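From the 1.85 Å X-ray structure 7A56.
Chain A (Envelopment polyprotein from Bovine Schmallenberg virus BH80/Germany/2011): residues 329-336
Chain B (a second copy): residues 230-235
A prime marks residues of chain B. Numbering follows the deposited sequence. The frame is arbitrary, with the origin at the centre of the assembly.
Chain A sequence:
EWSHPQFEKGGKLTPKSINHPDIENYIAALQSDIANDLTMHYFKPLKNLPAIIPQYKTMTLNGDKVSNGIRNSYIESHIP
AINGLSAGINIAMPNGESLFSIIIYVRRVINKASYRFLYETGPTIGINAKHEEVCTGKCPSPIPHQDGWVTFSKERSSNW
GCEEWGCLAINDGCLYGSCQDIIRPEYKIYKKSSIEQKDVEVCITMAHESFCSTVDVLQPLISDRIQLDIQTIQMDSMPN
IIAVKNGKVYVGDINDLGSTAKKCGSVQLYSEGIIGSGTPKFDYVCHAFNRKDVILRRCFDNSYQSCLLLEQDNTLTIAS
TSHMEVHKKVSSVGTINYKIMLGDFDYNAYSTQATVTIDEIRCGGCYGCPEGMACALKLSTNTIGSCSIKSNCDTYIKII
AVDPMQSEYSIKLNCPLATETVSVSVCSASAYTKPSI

Chain A 329-336: KVSSVGTI
Chain B, residues 230-235: IQTIQM

Two extended segments from two copies of the protein run roughly antiparallel, their end-to-end directions 158° apart, and bury 401 Å² between them. The CA atoms of Ser332 and Ile233′ lie 4.8 Å apart, whereas those of Thr335 and Gln231′ are 6.5 Å apart, so the backbones diverge toward Thr335. Most residues have extended backbones: phi/psi is -140/164 at Val330, -77/138 at Ser332, -130/133 at Thr335, -106/133 at Gln231′, -153/-172 at Thr232′, -145/145 at Ile233′ and -57/132 at Gln234′. Ser331 (-89/-117), Val333 (-110/9) and Gly334 (153/-155) depart from this pattern.

One direct backbone hydrogen bond lies where the backbones come closest. Gln234′ N donates to Ser332 O at 3.0 Å, nearly linear at 167°, and the same carbonyl receives a CA-H...O contact, with Ile233′ CA 3.4 Å from Ser332 O.

Side-chain hydroxyls extend the polar contact. Ser332 points its CB toward the partner and, with chi1 t, donates from OG to Thr232′ O at 2.8 Å. Its OG also accepts from Gly334 N at 3.2 Å (158°), so a short hydroxyl side chain both braces its own loop and grips the neighbor. Further along, Thr335 (chi1 m) and Gln231′ (chi1 m, chi2 m, chi3 -49°) face each other, bringing Thr335 OG1 within 3.1 Å of Gln231′ OE1. The long glutamine spans the wider gap here.

Water fills the space where the backbones separate. Water 1 accepts from Thr232′ N at 3.0 Å and lies within hydrogen-bonding distance of Gly334 O (3.0 Å) and Gln231′ OE1 (2.8 Å). Water 2 donates to Thr232′ O at 3.0 Å and hydrogen-bonds with Thr335 OG1 at 2.9 Å. Both backbone polar groups of Thr232′ are thus engaged, although its CB points away.

Packing completes the contact. Ile233′, buried and set sideways with chi1 m and chi2 t, lays CG1 3.6 Å from Gly334 N and 3.7 Å from Val333 C, covering backbone with hydrocarbon. Gly334 suits its place because a CB at these backbone angles would jam against the preceding carbonyl oxygen. Val333 (chi1 m) points its CB away, and its side chain comes no nearer than 5.2 Å to the partner stretch, so its contribution here is through the main chain. Gln234′, extended with chi1 t and chi2 t, has the largest covered area, 82 Å²; its CB lies 3.3 Å from Ser331 OG (chi1 p), and its chain reaches alongside Val330 (chi1 m).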

ATOM      1  N   LYS A 329     -12.832  -6.139  -5.265  1.00 29.04           N
ATOM      2  CA  LYS A 329     -12.737  -6.102  -6.715  1.00 31.32           C
ATOM      3  C   LYS A 329     -11.512  -5.299  -7.131  1.00 28.34           C
ATOM      4  O   LYS A 329     -11.281  -4.176  -6.666  1.00 29.20           O
ATOM      5  CB  LYS A 329     -13.993  -5.474  -7.305  1.00 35.69           C
ATOM      6  CG  LYS A 329     -15.243  -6.246  -6.969  1.00 43.24           C
ATOM      7  CD  LYS A 329     -16.449  -5.766  -7.763  1.00 49.06           C
ATOM      8  CE  LYS A 329     -17.546  -5.200  -6.832  1.00 56.68           C
ATOM      9  NZ  LYS A 329     -18.840  -4.955  -7.547  1.00 58.50           N
ATOM     10  N   VAL A 330     -10.761  -5.874  -8.054  1.00 25.68           N
ATOM     11  CA  VAL A 330      -9.448  -5.428  -8.444  1.00 24.55           C
ATOM     12  C   VAL A 330      -9.372  -5.572  -9.963  1.00 28.09           C
ATOM     13  O   VAL A 330     -10.178  -6.271 -10.588  1.00 29.74           O
ATOM     14  CB  VAL A 330      -8.325  -6.246  -7.760  1.00 26.37           C
ATOM     15  CG1 VAL A 330      -8.330  -6.082  -6.263  1.00 26.52           C
ATOM     16  CG2 VAL A 330      -8.450  -7.775  -8.100  1.00 26.52           C
ATOM     17  N   SER A 331      -8.373  -4.922 -10.552  1.00 27.51           N
ATOM     18  CA  SER A 331      -8.188  -5.084 -11.970  1.00 24.99           C
ATOM     19  C   SER A 331      -7.253  -6.304 -12.178  1.00 24.01           C
ATOM     20  O   SER A 331      -7.586  -7.405 -11.747  1.00 28.96           O
ATOM     21  CB  SER A 331      -7.687  -3.772 -12.557  1.00 24.59           C
ATOM     22  OG  SER A 331      -6.597  -3.199 -11.828  1.00 27.89           O
ATOM     23  N   SER A 332      -6.066  -6.145 -12.750  1.00 24.40           N
ATOM     24  CA  SER A 332      -5.171  -7.300 -12.955  1.00 22.85           C
ATOM     25  C   SER A 332      -4.482  -7.730 -11.666  1.00 22.78           C
ATOM     26  O   SER A 332      -3.974  -6.893 -10.936  1.00 22.98           O
ATOM     27  CB  SER A 332      -4.066  -6.972 -13.956  1.00 23.92           C
ATOM     28  OG  SER A 332      -3.312  -8.155 -14.221  1.00 24.18           O
ATOM     29  N   VAL A 333      -4.391  -9.042 -11.412  1.00 20.55           N
ATOM     30  CA  VAL A 333      -3.507  -9.534 -10.330  1.00 21.38           C
ATOM     31  C   VAL A 333      -2.288 -10.273 -10.872  1.00 23.76           C
ATOM     32  O   VAL A 333      -1.551 -10.907 -10.095  1.00 23.63           O
ATOM     33  CB  VAL A 333      -4.273 -10.430  -9.325  1.00 21.66           C
ATOM     34  CG1 VAL A 333      -5.464  -9.652  -8.691  1.00 19.65           C
ATOM     35  CG2 VAL A 333      -4.818 -11.652 -10.050  1.00 20.41           C
ATOM     36  N   GLY A 334      -2.053 -10.229 -12.175  1.00 22.39           N
ATOM     37  CA  GLY A 334      -0.895 -10.915 -12.661  1.00 19.52           C
ATOM     38  C   GLY A 334      -1.111 -11.346 -14.111  1.00 19.73           C
ATOM     39  O   GLY A 334      -1.905 -10.742 -14.834  1.00 23.46           O
ATOM     40  N   THR A 335      -0.396 -12.396 -14.501  1.00 18.39           N
ATOM     41  CA  THR A 335      -0.464 -12.934 -15.882  1.00 20.15           C
ATOM     42  C   THR A 335      -0.689 -14.442 -15.837  1.00 22.17           C
ATOM     43  O   THR A 335       0.026 -15.169 -15.117  1.00 22.24           O
ATOM     44  CB  THR A 335       0.843 -12.650 -16.631  1.00 22.69           C
ATOM     45  OG1 THR A 335       1.158 -11.258 -16.652  1.00 27.93           O
ATOM     46  CG2 THR A 335       0.802 -13.261 -18.121  1.00 19.33           C
ATOM     47  N   ILE A 336      -1.639 -14.937 -16.629  1.00 24.15           N
ATOM     48  CA  ILE A 336      -1.805 -16.370 -16.856  1.00 20.78           C
ATOM     49  C   ILE A 336      -1.069 -16.755 -18.144  1.00 23.46           C
ATOM     50  O   ILE A 336      -1.423 -16.286 -19.237  1.00 21.31           O
ATOM     51  CB  ILE A 336      -3.300 -16.778 -16.945  1.00 22.10           C
ATOM     52  CG1 ILE A 336      -4.127 -16.280 -15.720  1.00 26.03           C
ATOM     53  CG2 ILE A 336      -3.469 -18.348 -17.124  1.00 23.79           C
ATOM     54  CD1 ILE A 336      -3.631 -16.779 -14.421  1.00 27.11           C
TER
ATOM     55  N   ILE B 230       1.012  -4.857 -22.622  1.00 20.34           N
ATOM     56  CA  ILE B 230       1.531  -4.717 -21.266  1.00 19.67           C
ATOM     57  C   ILE B 230       0.887  -5.767 -20.352  1.00 22.82           C
ATOM     58  O   ILE B 230      -0.324  -6.014 -20.411  1.00 23.36           O
ATOM     59  CB  ILE B 230       1.303  -3.287 -20.740  1.00 21.25           C
ATOM     60  CG1 ILE B 230       1.963  -3.163 -19.380  1.00 19.75           C
ATOM     61  CG2 ILE B 230      -0.211  -2.987 -20.717  1.00 23.92           C
ATOM     62  CD1 ILE B 230       1.954  -1.641 -18.841  1.00 21.80           C
ATOM     63  N   GLN B 231       1.703  -6.436 -19.547  1.00 19.90           N
ATOM     64  CA  GLN B 231       1.238  -7.250 -18.435  1.00 20.92           C
ATOM     65  C   GLN B 231       1.553  -6.489 -17.142  1.00 22.50           C
ATOM     66  O   GLN B 231       2.655  -5.946 -16.979  1.00 23.05           O
ATOM     67  CB  GLN B 231       1.938  -8.627 -18.458  1.00 22.93           C
ATOM     68  CG  GLN B 231       1.649  -9.421 -19.716  1.00 22.42           C
ATOM     69  CD  GLN B 231       0.161  -9.664 -19.920  1.00 23.70           C
ATOM     70  OE1 GLN B 231      -0.553 -10.110 -18.979  1.00 24.40           O
ATOM     71  NE2 GLN B 231      -0.334  -9.364 -21.147  1.00 22.64           N
ATOM     72  N   THR B 232       0.583  -6.400 -16.250  1.00 24.56           N
ATOM     73  CA  THR B 232       0.788  -5.568 -15.078  1.00 23.42           C
ATOM     74  C   THR B 232      -0.058  -6.090 -13.926  1.00 24.91           C
ATOM     75  O   THR B 232      -0.695  -7.151 -14.014  1.00 24.22           O
ATOM     76  CB  THR B 232       0.454  -4.107 -15.427  1.00 24.56           C
ATOM     77  OG1 THR B 232       0.710  -3.235 -14.279  1.00 25.29           O
ATOM     78  CG2 THR B 232      -1.032  -4.023 -15.799  1.00 25.99           C
ATOM     79  N   ILE B 233      -0.087  -5.302 -12.827  1.00 23.64           N
ATOM     80  CA  ILE B 233      -0.867  -5.632 -11.656  1.00 23.10           C
ATOM     81  C   ILE B 233      -1.360  -4.291 -11.106  1.00 21.06           C
ATOM     82  O   ILE B 233      -0.699  -3.269 -11.255  1.00 25.93           O
ATOM     83  CB  ILE B 233      -0.003  -6.404 -10.620  1.00 25.26           C
ATOM     84  CG1 ILE B 233       0.400  -7.796 -11.158  1.00 29.60           C
ATOM     85  CG2 ILE B 233      -0.693  -6.628  -9.224  1.00 30.03           C
ATOM     86  CD1 ILE B 233       1.444  -8.458 -10.328  1.00 31.19           C
ATOM     87  N   GLN B 234      -2.561  -4.291 -10.569  1.00 22.35           N
ATOM     88  CA  GLN B 234      -3.085  -3.057  -9.975  1.00 23.37           C
ATOM     89  C   GLN B 234      -2.137  -2.552  -8.885  1.00 22.75           C
ATOM     90  O   GLN B 234      -1.704  -3.333  -8.038  1.00 24.59           O
ATOM     91  CB  GLN B 234      -4.442  -3.334  -9.386  1.00 23.10           C
ATOM     92  CG  GLN B 234      -5.129  -2.059  -8.874  1.00 28.18           C
ATOM     93  CD  GLN B 234      -6.618  -2.350  -8.575  1.00 36.05           C
ATOM     94  OE1 GLN B 234      -7.470  -1.493  -8.678  1.00 41.08           O
ATOM     95  NE2 GLN B 234      -6.909  -3.571  -8.260  1.00 35.82           N
ATOM     96  N   MET B 235      -1.801  -1.253  -8.918  1.00 23.59           N
ATOM     97  CA  MET B 235      -0.884  -0.670  -7.934  1.00 19.92           C
ATOM     98  C   MET B 235      -1.661   0.211  -6.985  1.00 23.19           C
ATOM     99  O   MET B 235      -2.758   0.679  -7.296  1.00 25.15           O
ATOM    100  CB  MET B 235       0.242   0.190  -8.567  1.00 20.58           C
ATOM    101  CG  MET B 235       1.023  -0.703  -9.616  1.00 23.44           C
ATOM    102  SD  MET B 235       2.393   0.172 -10.402  1.00 26.04           S
ATOM    103  CE  MET B 235       3.547   0.577  -9.105  1.00 26.45           C
TER
HETATM  104  O   HOH W   1      -1.404  -8.527 -16.799  1.00 23.74           O
HETATM  105  O   HOH W   2       1.320  -9.370 -14.509  1.00 34.82           O